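Universal stress protein (Archaeoglobus fulgidus, PDB 6HCD) is of unknown molecular function but belongs to the universal stress protein A family, some members of which bind nucleotides. Local coordinates at residues M25-A30 against R43-E48; V59-G64 against P106-D111; W82-I87 against G94-L99. All coordinates share one frame; numbering follows the deposited sequence.

Contact 1 (M25-A30 against R43-E48); sequences MPIVVA and RFAAEE
Val29 and Ala45 bring their CA atoms nearest, 6.6 Å apart, where strand 27-30 and helix 43-48 run almost exactly antiparallel (176°), their axes 8.9 Å apart. This is the first half of a beta-alpha-beta crossover, in which helix 36-52 travels back along the sheet before the chain enters strand 56-62, the parallel neighbour of strand 27-30 in the alpha/beta fold of this family. Residues alternate along the strand, so Ile27 and Val29 turn toward the helix while Val28 faces the other side of the sheet. Ala45 is the hub. Its single methyl lets the helix settle low on the strand, and CB is touched from two directions, by Val29 CB at 4.0 Å and by Ile27 CG2, also at 4.0 Å. The same Ile27 branch brushes the backbone, with CG2 4.0 Å from Ala45 O. The other branch of Ile27 serves the next helical turn. With CG1 beside the backbone N (chi1 -64°), the chain carries CD1 to Glu48, and the two side chains cross at about a right angle. The branched strand residues suit a sheet and fill its face, whereas Glu48 lends only its aliphatic base to this core. Bent at CG, it carries its carboxylate to the dimer interface, where OE1 pairs with Arg52 of its own chain and OE2 with Arg52 of the second subunit. OE2 also lies close to its counterpart in that subunit, and the arginines probably offset the repulsion between them. Phe44, one residue before Ala45, packs on Ile152 and Ile154 of the same sheet. At the end of the apolar seam, Ile27 CD1 rests 4.0 Å from Glu48 CB.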
HETATM    1  N   MSE A  25       3.003  15.426  -9.232  1.00 30.64           N
HETATM    2  CA  MSE A  25       2.433  14.712  -8.108  1.00 27.95           C
HETATM    3  C   MSE A  25       3.568  13.887  -7.494  1.00 23.26           C
HETATM    4  O   MSE A  25       4.063  12.929  -8.097  1.00 23.08           O
HETATM    5  CB  MSE A  25       1.332  13.841  -8.650  1.00 27.92           C
HETATM    6  CG  MSE A  25       0.223  14.738  -9.206  1.00 41.94           C
HETATM    7 SE   MSE A  25      -1.245  13.627  -9.851  1.00 53.23          SE
HETATM    8  CE  MSE A  25      -0.313  12.436 -11.126  1.00 39.86           C
ATOM      9  N   PRO A  26       4.027  14.224  -6.273  1.00 20.88           N
ATOM     10  CA  PRO A  26       5.151  13.500  -5.673  1.00 19.53           C
ATOM     11  C   PRO A  26       4.763  12.131  -5.095  1.00 18.44           C
ATOM     12  O   PRO A  26       3.551  11.841  -4.858  1.00 18.51           O
ATOM     13  CB  PRO A  26       5.563  14.434  -4.534  1.00 18.93           C
ATOM     14  CG  PRO A  26       4.266  15.101  -4.111  1.00 19.24           C
ATOM     15  CD  PRO A  26       3.474  15.275  -5.397  1.00 20.77           C
ATOM     16  N   ILE A  27       5.793  11.332  -4.815  1.00 17.66           N
ATOM     17  CA  ILE A  27       5.683  10.208  -3.905  1.00 16.70           C
ATOM     18  C   ILE A  27       5.922  10.764  -2.492  1.00 15.79           C
ATOM     19  O   ILE A  27       6.939  11.420  -2.258  1.00 15.66           O
ATOM     20  CB  ILE A  27       6.722   9.117  -4.266  1.00 16.64           C
ATOM     21  CG1 ILE A  27       6.489   8.502  -5.648  1.00 17.92           C
ATOM     22  CG2 ILE A  27       6.808   8.046  -3.188  1.00 15.89           C
ATOM     23  CD1 ILE A  27       5.207   7.698  -5.745  1.00 18.55           C
ATOM     24  N   VAL A  28       5.012  10.480  -1.559  1.00 15.47           N
ATOM     25  CA  VAL A  28       5.172  10.879  -0.161  1.00 14.96           C
ATOM     26  C   VAL A  28       5.608   9.646   0.627  1.00 14.57           C
ATOM     27  O   VAL A  28       4.991   8.599   0.502  1.00 14.80           O
ATOM     28  CB  VAL A  28       3.867  11.465   0.413  1.00 15.24           C
ATOM     29  CG1 VAL A  28       3.899  11.599   1.927  1.00 15.05           C
ATOM     30  CG2 VAL A  28       3.531  12.790  -0.245  1.00 15.89           C
ATOM     31  N   VAL A  29       6.669   9.786   1.421  1.00 14.31           N
ATOM     32  CA  VAL A  29       7.145   8.702   2.240  1.00 14.55           C
ATOM     33  C   VAL A  29       7.180   9.196   3.690  1.00 16.19           C
ATOM     34  O   VAL A  29       7.706  10.261   3.979  1.00 14.97           O
ATOM     35  CB  VAL A  29       8.498   8.153   1.743  1.00 17.05           C
ATOM     36  CG1 VAL A  29       9.577   9.215   1.672  1.00 15.26           C
ATOM     37  CG2 VAL A  29       8.941   6.977   2.582  1.00 23.06           C
ATOM     38  N   ALA A  30       6.527   8.442   4.585  1.00 15.12           N
ATOM     39  CA  ALA A  30       6.504   8.730   6.000  1.00 15.89           C
ATOM     40  C   ALA A  30       7.581   7.884   6.692  1.00 16.62           C
ATOM     41  O   ALA A  30       7.593   6.677   6.550  1.00 17.51           O
ATOM     42  CB  ALA A  30       5.136   8.450   6.558  1.00 16.25           C
ATOM     43  N   ARG A  43      13.962   3.056  -0.062  1.00 14.34           N
ATOM     44  CA  ARG A  43      14.447   2.438  -1.297  1.00 14.80           C
ATOM     45  C   ARG A  43      13.261   2.141  -2.229  1.00 13.86           C
ATOM     46  O   ARG A  43      13.352   2.373  -3.435  1.00 13.01           O
ATOM     47  CB  ARG A  43      15.267   1.177  -0.998  1.00 18.86           C
ATOM     48  CG  ARG A  43      16.641   1.487  -0.426  1.00 28.10           C
ATOM     49  CD  ARG A  43      17.626   0.337  -0.547  1.00 39.23           C
ATOM     50  NE  ARG A  43      17.219  -0.790   0.272  1.00 41.79           N
ATOM     51  CZ  ARG A  43      17.595  -0.977   1.535  1.00 54.12           C
ATOM     52  NH1 ARG A  43      18.394  -0.102   2.123  1.00 41.86           N
ATOM     53  NH2 ARG A  43      17.164  -2.027   2.210  1.00 31.18           N
ATOM     54  N   PHE A  44      12.150   1.648  -1.675  1.00 12.86           N
ATOM     55  CA  PHE A  44      10.971   1.346  -2.513  1.00 12.84           C
ATOM     56  C   PHE A  44      10.373   2.643  -3.074  1.00 13.00           C
ATOM     57  O   PHE A  44      10.021   2.701  -4.248  1.00 14.51           O
ATOM     58  CB  PHE A  44       9.894   0.569  -1.749  1.00 13.42           C
ATOM     59  CG  PHE A  44       8.863  -0.049  -2.659  1.00 13.01           C
ATOM     60  CD1 PHE A  44       7.766   0.682  -3.087  1.00 13.17           C
ATOM     61  CD2 PHE A  44       9.012  -1.346  -3.117  1.00 15.19           C
ATOM     62  CE1 PHE A  44       6.822   0.109  -3.921  1.00 13.39           C
ATOM     63  CE2 PHE A  44       8.059  -1.921  -3.944  1.00 19.09           C
ATOM     64  CZ  PHE A  44       6.969  -1.188  -4.346  1.00 15.97           C
ATOM     65  N   ALA A  45      10.252   3.663  -2.212  1.00 11.90           N
ATOM     66  CA  ALA A  45       9.761   4.981  -2.589  1.00 12.14           C
ATOM     67  C   ALA A  45      10.617   5.594  -3.708  1.00 13.23           C
ATOM     68  O   ALA A  45      10.076   6.166  -4.654  1.00 12.86           O
ATOM     69  CB  ALA A  45       9.702   5.871  -1.374  1.00 11.08           C
ATOM     70  N   ALA A  46      11.944   5.497  -3.589  1.00 11.75           N
ATOM     71  CA  ALA A  46      12.882   6.029  -4.589  1.00 13.31           C
ATOM     72  C   ALA A  46      12.680   5.333  -5.935  1.00 14.68           C
ATOM     73  O   ALA A  46      12.753   5.988  -6.979  1.00 14.50           O
ATOM     74  CB  ALA A  46      14.323   5.881  -4.132  1.00 12.96           C
ATOM     75  N   GLU A  47      12.445   4.017  -5.914  1.00 12.89           N
ATOM     76  CA  GLU A  47      12.249   3.259  -7.135  1.00 14.65           C
ATOM     77  C   GLU A  47      10.943   3.715  -7.804  1.00 13.12           C
ATOM     78  O   GLU A  47      10.918   3.930  -9.015  1.00 12.93           O
ATOM     79  CB  GLU A  47      12.293   1.764  -6.819  1.00 18.39           C
ATOM     80  CG  GLU A  47      11.966   0.861  -7.990  1.00 18.57           C
ATOM     81  CD  GLU A  47      11.918  -0.620  -7.650  1.00 27.05           C
ATOM     82  OE1 GLU A  47      11.144  -1.056  -6.747  1.00 32.32           O
ATOM     83  OE2 GLU A  47      12.645  -1.339  -8.304  1.00 34.15           O
ATOM     84  N   GLU A  48       9.873   3.885  -7.019  1.00 13.18           N
ATOM     85  CA  GLU A  48       8.602   4.403  -7.534  1.00 15.84           C
ATOM     86  C   GLU A  48       8.831   5.767  -8.215  1.00 14.29           C
ATOM     87  O   GLU A  48       8.323   6.034  -9.303  1.00 14.72           O
ATOM     88  CB  GLU A  48       7.592   4.545  -6.392  1.00 13.01           C
ATOM     89  CG  GLU A  48       6.954   3.244  -5.972  1.00 15.88           C
ATOM     90  CD  GLU A  48       5.795   2.792  -6.839  1.00 18.52           C
ATOM     91  OE1 GLU A  48       5.352   3.580  -7.674  1.00 19.53           O
ATOM     92  OE2 GLU A  48       5.371   1.640  -6.691  1.00 16.37           O
TER

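Contact 2 (V59-G64 against P106-D111)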
ATOM      1  N   VAL A  59       8.345  12.830   4.904  1.00 11.78           N
ATOM      2  CA  VAL A  59       7.644  13.538   5.976  1.00 12.88           C
ATOM      3  C   VAL A  59       7.857  12.829   7.311  1.00 12.66           C
ATOM      4  O   VAL A  59       7.980  11.582   7.380  1.00 12.56           O
ATOM      5  CB  VAL A  59       6.147  13.690   5.687  1.00 14.65           C
ATOM      6  CG1 VAL A  59       5.945  14.452   4.396  1.00 16.62           C
ATOM      7  CG2 VAL A  59       5.431  12.348   5.641  1.00 21.89           C
ATOM      8  N   HIS A  60       7.899  13.647   8.363  1.00 12.87           N
ATOM      9  CA  HIS A  60       7.797  13.199   9.736  1.00 17.86           C
ATOM     10  C   HIS A  60       6.955  14.226  10.505  1.00 13.51           C
ATOM     11  O   HIS A  60       7.174  15.410  10.348  1.00 13.94           O
ATOM     12  CB  HIS A  60       9.175  13.024  10.387  1.00 17.38           C
ATOM     13  CG  HIS A  60       9.070  12.458  11.758  1.00 19.24           C
ATOM     14  ND1 HIS A  60       9.094  11.100  11.996  1.00 26.18           N
ATOM     15  CD2 HIS A  60       8.924  13.054  12.962  1.00 27.11           C
ATOM     16  CE1 HIS A  60       8.983  10.876  13.295  1.00 24.84           C
ATOM     17  NE2 HIS A  60       8.872  12.065  13.913  1.00 22.23           N
ATOM     18  N   SER A  61       6.027  13.736  11.334  1.00 16.01           N
ATOM     19  CA  SER A  61       5.020  14.532  12.018  1.00 20.02           C
ATOM     20  C   SER A  61       5.278  14.562  13.527  1.00 19.95           C
ATOM     21  O   SER A  61       5.474  13.512  14.130  1.00 20.49           O
ATOM     22  CB  SER A  61       3.652  13.984  11.726  1.00 22.54           C
ATOM     23  OG  SER A  61       2.667  14.614  12.543  1.00 18.92           O
ATOM     24  N   LEU A  62       5.247  15.763  14.123  1.00 17.62           N
ATOM     25  CA  LEU A  62       5.216  15.983  15.585  1.00 20.50           C
ATOM     26  C   LEU A  62       4.074  16.936  15.929  1.00 21.62           C
ATOM     27  O   LEU A  62       3.753  17.814  15.134  1.00 24.17           O
ATOM     28  CB  LEU A  62       6.538  16.604  16.048  1.00 24.06           C
ATOM     29  CG  LEU A  62       7.807  15.840  15.684  1.00 36.77           C
ATOM     30  CD1 LEU A  62       9.003  16.735  15.850  1.00 32.46           C
ATOM     31  CD2 LEU A  62       7.923  14.580  16.518  1.00 48.07           C
ATOM     32  N   PRO A  63       3.440  16.832  17.126  1.00 35.46           N
ATOM     33  CA  PRO A  63       2.354  17.750  17.501  1.00 50.57           C
ATOM     34  C   PRO A  63       2.785  19.220  17.642  1.00 33.20           C
ATOM     35  O   PRO A  63       2.155  20.104  17.046  1.00 36.14           O
ATOM     36  CB  PRO A  63       1.839  17.216  18.845  1.00 73.47           C
ATOM     37  CG  PRO A  63       2.363  15.799  18.921  1.00 39.11           C
ATOM     38  CD  PRO A  63       3.674  15.804  18.150  1.00 41.32           C
ATOM     39  N   GLY A  64       3.828  19.476  18.431  1.00 37.82           N
ATOM     40  CA  GLY A  64       4.477  20.794  18.491  1.00 34.27           C
ATOM     41  C   GLY A  64       4.115  21.636  19.702  1.00 67.06           C
ATOM     42  O   GLY A  64       4.449  22.832  19.728  1.00 39.78           O
ATOM     43  N   PRO A 106      -0.924  10.218  11.881  1.00 20.00           N
ATOM     44  CA  PRO A 106      -1.670   9.663  10.756  1.00 18.83           C
ATOM     45  C   PRO A 106      -2.480  10.738  10.012  1.00 19.63           C
ATOM     46  O   PRO A 106      -2.455  10.790   8.791  1.00 14.92           O
ATOM     47  CB  PRO A 106      -2.603   8.599  11.366  1.00 19.81           C
ATOM     48  CG  PRO A 106      -2.082   8.379  12.776  1.00 27.22           C
ATOM     49  CD  PRO A 106      -1.341   9.632  13.164  1.00 21.71           C
ATOM     50  N   ASP A 107      -3.201  11.576  10.754  1.00 20.19           N
ATOM     51  CA  ASP A 107      -4.008  12.656  10.138  1.00 19.79           C
ATOM     52  C   ASP A 107      -3.091  13.636   9.393  1.00 18.46           C
ATOM     53  O   ASP A 107      -3.432  14.136   8.324  1.00 16.43           O
ATOM     54  CB  ASP A 107      -4.805  13.446  11.177  1.00 21.69           C
ATOM     55  CG  ASP A 107      -5.911  12.657  11.840  1.00 30.97           C
ATOM     56  OD1 ASP A 107      -6.740  12.111  11.111  1.00 39.76           O
ATOM     57  OD2 ASP A 107      -5.929  12.612  13.076  1.00 46.28           O
ATOM     58  N   ASP A 108      -1.926  13.910   9.993  1.00 14.90           N
ATOM     59  CA  ASP A 108      -0.962  14.833   9.457  1.00 17.22           C
ATOM     60  C   ASP A 108      -0.439  14.325   8.106  1.00 18.99           C
ATOM     61  O   ASP A 108      -0.358  15.087   7.142  1.00 14.50           O
ATOM     62  CB  ASP A 108       0.186  15.033  10.449  1.00 17.69           C
ATOM     63  CG  ASP A 108       0.754  16.439  10.481  1.00 21.12           C
ATOM     64  OD1 ASP A 108       0.223  17.299   9.790  1.00 19.03           O
ATOM     65  OD2 ASP A 108       1.718  16.656  11.229  1.00 21.46           O
ATOM     66  N   ILE A 109      -0.055  13.045   8.060  1.00 13.48           N
ATOM     67  CA  ILE A 109       0.502  12.412   6.865  1.00 13.27           C
ATOM     68  C   ILE A 109      -0.575  12.398   5.768  1.00 12.91           C
ATOM     69  O   ILE A 109      -0.300  12.720   4.621  1.00 11.39           O
ATOM     70  CB  ILE A 109       1.027  10.998   7.210  1.00 14.09           C
ATOM     71  CG1 ILE A 109       2.283  11.067   8.092  1.00 14.80           C
ATOM     72  CG2 ILE A 109       1.275  10.179   5.959  1.00 15.95           C
ATOM     73  CD1 ILE A 109       2.545   9.821   8.906  1.00 15.87           C
ATOM     74  N   VAL A 110      -1.790  11.998   6.138  1.00 12.47           N
ATOM     75  CA  VAL A 110      -2.898  11.849   5.189  1.00 17.95           C
ATOM     76  C   VAL A 110      -3.258  13.219   4.592  1.00 14.29           C
ATOM     77  O   VAL A 110      -3.431  13.358   3.369  1.00 16.50           O
ATOM     78  CB  VAL A 110      -4.093  11.156   5.885  1.00 18.61           C
ATOM     79  CG1 VAL A 110      -5.432  11.489   5.252  1.00 28.20           C
ATOM     80  CG2 VAL A 110      -3.870   9.641   5.968  1.00 19.16           C
ATOM     81  N   ASP A 111      -3.337  14.244   5.444  1.00 15.59           N
ATOM     82  CA  ASP A 111      -3.676  15.593   4.989  1.00 15.34           C
ATOM     83  C   ASP A 111      -2.560  16.148   4.095  1.00 14.12           C
ATOM     84  O   ASP A 111      -2.837  16.747   3.077  1.00 13.12           O
ATOM     85  CB  ASP A 111      -3.946  16.523   6.174  1.00 22.15           C
ATOM     86  CG  ASP A 111      -5.236  16.203   6.903  1.00 24.15           C
ATOM     87  OD1 ASP A 111      -6.035  15.401   6.372  1.00 24.48           O
ATOM     88  OD2 ASP A 111      -5.414  16.741   8.001  1.00 26.91           O
TER
HETATM   89  O   HOH W   1       1.422  17.972  13.580  1.00 12.84           O
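Ser61 and Asp108 form the tight part of this contact, where strand 56-62 faces helix 105-115. Ser61 OG donates a short hydrogen bond of 2.6 Å to Asp108 OD2, meeting the lone pair that points away from the other carboxylate oxygen. The hydroxyl is placed by its torsion, with OG anti to the backbone N (chi1 171°), and serine suits the place because its short side chain sets a hydroxyl directly against the carboxylate. The backbone N of Ser61 bonds to an unidentified ligand, probably from the crystallisation liquor, and Ile109 lies beside it. This is consistent with the pocket at strand ends where nucleotides bind in some relatives. Two residues back the packing is looser: Val59 CG2 meets Ile109 CG1 at 4.2 Å, a single apolar touch in which the side chains cross obliquely. In the other direction along the strand no side chain bridges the two segments; a water lies 2.8 Å from Leu62 O and 2.7 Å from Asp108 OD2 and can donate to either, though it may not serve both at once. OD2 accepts from Ser61 and can also accept from the water, while OD1 forms a salt bridge with Arg101. With each oxygen so engaged, the carboxylate is fixed in its rotation and probably remains charged although buried.

Contact 3 (W82-I87 against G94-L99); sequences WAVSII and GEEHLL
Val84 lies against the start of strand 94-99, packing helix 70-89 on an outer strand of the sheet. The segments run nearly antiparallel, at 166° with axes 7.6 Å apart, as expected of a beta-alpha-beta crossover in which the helix leads from strand 56-62 to the parallel strand 94-100. From CB, which points at the strand, the valine divides. CG1, anti to the backbone N (chi1 161°), comes down over the peptide of Gly94, 3.7 Å from its O. CG2 reaches the next peptide, 3.6 Å from Glu95 C, and goes on to touch Glu96 CG at 3.5 Å. A compact beta-branched residue thus covers two consecutive peptides. Gly94 suits its place because it has only backbone here, and Ile87 CG2 rests directly on it, 3.8 Å from Gly94 CA. Glu96 crosses Val84 at about a right angle, giving its CG methylene to the contact while its extended end makes a weak, long ion pair with Lys77. The other side of the strand is polar and aromatic. There His97, whose ring meets those of Tyr57 and Phe112, uses NE2 to bond Glu95 OE1 at 2.8 Å, with OE1 lying close to the plane of the imidazole.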
ATOM      1  N   TRP A  82      18.797  12.390   6.740  1.00 18.71           N
ATOM      2  CA  TRP A  82      19.283  11.046   6.433  1.00 16.20           C
ATOM      3  C   TRP A  82      18.420  10.417   5.333  1.00 15.30           C
ATOM      4  O   TRP A  82      18.914   9.852   4.373  1.00 17.34           O
ATOM      5  CB  TRP A  82      19.279  10.217   7.714  1.00 17.77           C
ATOM      6  CG  TRP A  82      19.434   8.745   7.522  1.00 16.65           C
ATOM      7  CD1 TRP A  82      20.604   8.058   7.397  1.00 21.96           C
ATOM      8  CD2 TRP A  82      18.384   7.761   7.526  1.00 18.31           C
ATOM      9  NE1 TRP A  82      20.354   6.716   7.305  1.00 19.80           N
ATOM     10  CE2 TRP A  82      19.000   6.502   7.361  1.00 23.64           C
ATOM     11  CE3 TRP A  82      16.985   7.823   7.621  1.00 29.13           C
ATOM     12  CZ2 TRP A  82      18.259   5.318   7.295  1.00 18.45           C
ATOM     13  CZ3 TRP A  82      16.259   6.661   7.528  1.00 19.22           C
ATOM     14  CH2 TRP A  82      16.885   5.425   7.342  1.00 17.69           C
ATOM     15  N   ALA A  83      17.104  10.505   5.489  1.00 13.24           N
ATOM     16  CA  ALA A  83      16.174   9.883   4.544  1.00 12.92           C
ATOM     17  C   ALA A  83      16.370  10.451   3.136  1.00 12.45           C
ATOM     18  O   ALA A  83      16.378   9.700   2.182  1.00 12.17           O
ATOM     19  CB  ALA A  83      14.752  10.057   5.032  1.00 14.16           C
ATOM     20  N   VAL A  84      16.497  11.775   3.007  1.00 13.11           N
ATOM     21  CA  VAL A  84      16.695  12.421   1.702  1.00 14.59           C
ATOM     22  C   VAL A  84      18.028  11.966   1.080  1.00 16.52           C
ATOM     23  O   VAL A  84      18.120  11.783  -0.137  1.00 14.02           O
ATOM     24  CB  VAL A  84      16.584  13.956   1.813  1.00 17.58           C
ATOM     25  CG1 VAL A  84      17.230  14.675   0.624  1.00 26.06           C
ATOM     26  CG2 VAL A  84      15.127  14.394   2.020  1.00 23.13           C
ATOM     27  N   SER A  85      19.064  11.748   1.908  1.00 17.29           N
ATOM     28  CA  SER A  85      20.344  11.273   1.395  1.00 15.68           C
ATOM     29  C   SER A  85      20.170   9.869   0.791  1.00 15.32           C
ATOM     30  O   SER A  85      20.724   9.572  -0.254  1.00 21.20           O
ATOM     31  CB  SER A  85      21.440  11.365   2.450  1.00 16.40           C
ATOM     32  OG  SER A  85      21.428  10.248   3.324  1.00 16.49           O
ATOM     33  N   ILE A  86      19.354   9.020   1.418  1.00 15.50           N
ATOM     34  CA  ILE A  86      19.059   7.677   0.896  1.00 16.51           C
ATOM     35  C   ILE A  86      18.358   7.799  -0.471  1.00 13.75           C
ATOM     36  O   ILE A  86      18.709   7.116  -1.422  1.00 14.85           O
ATOM     37  CB  ILE A  86      18.228   6.853   1.905  1.00 15.10           C
ATOM     38  CG1 ILE A  86      18.991   6.560   3.204  1.00 23.38           C
ATOM     39  CG2 ILE A  86      17.714   5.578   1.270  1.00 14.79           C
ATOM     40  CD1 ILE A  86      20.169   5.647   3.052  1.00 49.00           C
ATOM     41  N   ILE A  87      17.371   8.689  -0.562  1.00 14.69           N
ATOM     42  CA  ILE A  87      16.594   8.899  -1.794  1.00 14.38           C
ATOM     43  C   ILE A  87      17.548   9.273  -2.936  1.00 17.55           C
ATOM     44  O   ILE A  87      17.453   8.736  -4.032  1.00 18.13           O
ATOM     45  CB  ILE A  87      15.505   9.960  -1.567  1.00 13.67           C
ATOM     46  CG1 ILE A  87      14.454   9.486  -0.555  1.00 14.58           C
ATOM     47  CG2 ILE A  87      14.852  10.361  -2.868  1.00 17.32           C
ATOM     48  CD1 ILE A  87      13.748   8.193  -0.943  1.00 17.44           C
ATOM     49  N   GLY A  94      14.743  14.116  -3.794  1.00 14.86           N
ATOM     50  CA  GLY A  94      14.054  14.090  -2.484  1.00 17.46           C
ATOM     51  C   GLY A  94      14.033  15.455  -1.802  1.00 18.74           C
ATOM     52  O   GLY A  94      14.971  16.223  -1.935  1.00 18.49           O
ATOM     53  N   GLU A  95      12.947  15.744  -1.078  1.00 18.38           N
ATOM     54  CA  GLU A  95      12.771  16.941  -0.251  1.00 17.91           C
ATOM     55  C   GLU A  95      12.314  16.541   1.155  1.00 21.39           C
ATOM     56  O   GLU A  95      11.479  15.663   1.299  1.00 16.43           O
ATOM     57  CB  GLU A  95      11.646  17.845  -0.765  1.00 23.29           C
ATOM     58  CG  GLU A  95      11.833  18.365  -2.166  1.00 39.63           C
ATOM     59  CD  GLU A  95      10.705  19.289  -2.603  1.00 33.64           C
ATOM     60  OE1 GLU A  95       9.824  19.630  -1.757  1.00 21.92           O
ATOM     61  OE2 GLU A  95      10.696  19.662  -3.790  1.00 51.37           O
ATOM     62  N   GLU A  96      12.834  17.236   2.173  1.00 14.60           N
ATOM     63  CA  GLU A  96      12.404  17.070   3.558  1.00 14.05           C
ATOM     64  C   GLU A  96      11.178  17.951   3.835  1.00 13.69           C
ATOM     65  O   GLU A  96      11.176  19.123   3.471  1.00 15.76           O
ATOM     66  CB  GLU A  96      13.455  17.583   4.546  1.00 21.38           C
ATOM     67  CG  GLU A  96      14.846  17.043   4.319  1.00 21.84           C
ATOM     68  CD  GLU A  96      15.865  17.639   5.264  1.00 32.92           C
ATOM     69  OE1 GLU A  96      15.478  18.102   6.360  1.00 29.04           O
ATOM     70  OE2 GLU A  96      17.050  17.636   4.891  1.00 29.53           O
ATOM     71  N   HIS A  97      10.204  17.398   4.555  1.00 12.27           N
ATOM     72  CA  HIS A  97       9.032  18.119   5.013  1.00 14.23           C
ATOM     73  C   HIS A  97       8.708  17.721   6.456  1.00 15.18           C
ATOM     74  O   HIS A  97       8.002  16.737   6.717  1.00 13.11           O
ATOM     75  CB  HIS A  97       7.854  17.854   4.073  1.00 17.31           C
ATOM     76  CG  HIS A  97       8.042  18.447   2.721  1.00 15.56           C
ATOM     77  ND1 HIS A  97       7.583  19.710   2.399  1.00 20.38           N
ATOM     78  CD2 HIS A  97       8.663  17.971   1.619  1.00 17.34           C
ATOM     79  CE1 HIS A  97       7.891  19.974   1.143  1.00 24.74           C
ATOM     80  NE2 HIS A  97       8.579  18.934   0.649  1.00 33.42           N
ATOM     81  N   LEU A  98       9.271  18.464   7.405  1.00 13.55           N
ATOM     82  CA  LEU A  98       8.936  18.280   8.820  1.00 13.87           C
ATOM     83  C   LEU A  98       7.571  18.911   9.049  1.00 13.26           C
ATOM     84  O   LEU A  98       7.362  20.045   8.630  1.00 14.97           O
ATOM     85  CB  LEU A  98      10.004  18.957   9.689  1.00 17.58           C
ATOM     86  CG  LEU A  98       9.771  18.883  11.197  1.00 17.55           C
ATOM     87  CD1 LEU A  98       9.858  17.448  11.684  1.00 17.54           C
ATOM     88  CD2 LEU A  98      10.756  19.771  11.935  1.00 22.69           C
ATOM     89  N   LEU A  99       6.666  18.175   9.702  1.00 14.74           N
ATOM     90  CA  LEU A  99       5.313  18.659   9.969  1.00 19.78           C
ATOM     91  C   LEU A  99       5.113  18.807  11.480  1.00 18.00           C
ATOM     92  O   LEU A  99       5.072  17.826  12.220  1.00 17.76           O
ATOM     93  CB  LEU A  99       4.284  17.694   9.373  1.00 17.40           C
ATOM     94  CG  LEU A  99       4.434  17.371   7.888  1.00 20.72           C
ATOM     95  CD1 LEU A  99       3.434  16.312   7.464  1.00 19.04           C
ATOM     96  CD2 LEU A  99       4.301  18.621   7.032  1.00 21.15           C
TER

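The contacts share one sheet, whose strands 27-30, 56-62 and 94-100 run parallel. Contacts 1 and 3 pack helices on one face, with centres 10 Å apart, and their elements meet where Ala46 CB touches Ile87 CD1 at 4.0 Å. Contact 2 covers the opposite face, its centre 17 Å from that of contact 1 and 15 Å from that of contact 3. Strand 56-62 joins all three: Val29 O probably bonds to Val59 N (2.8 Å), and Leu99 O to Leu62 N (2.8 Å). Ala30 also presses its CB on Ile109 CD1. The unidentified ligand belongs to contact 2, about 4 Å from the side chain of Ile109, against about 8 Å for Val29 and 12 Å for Glu96.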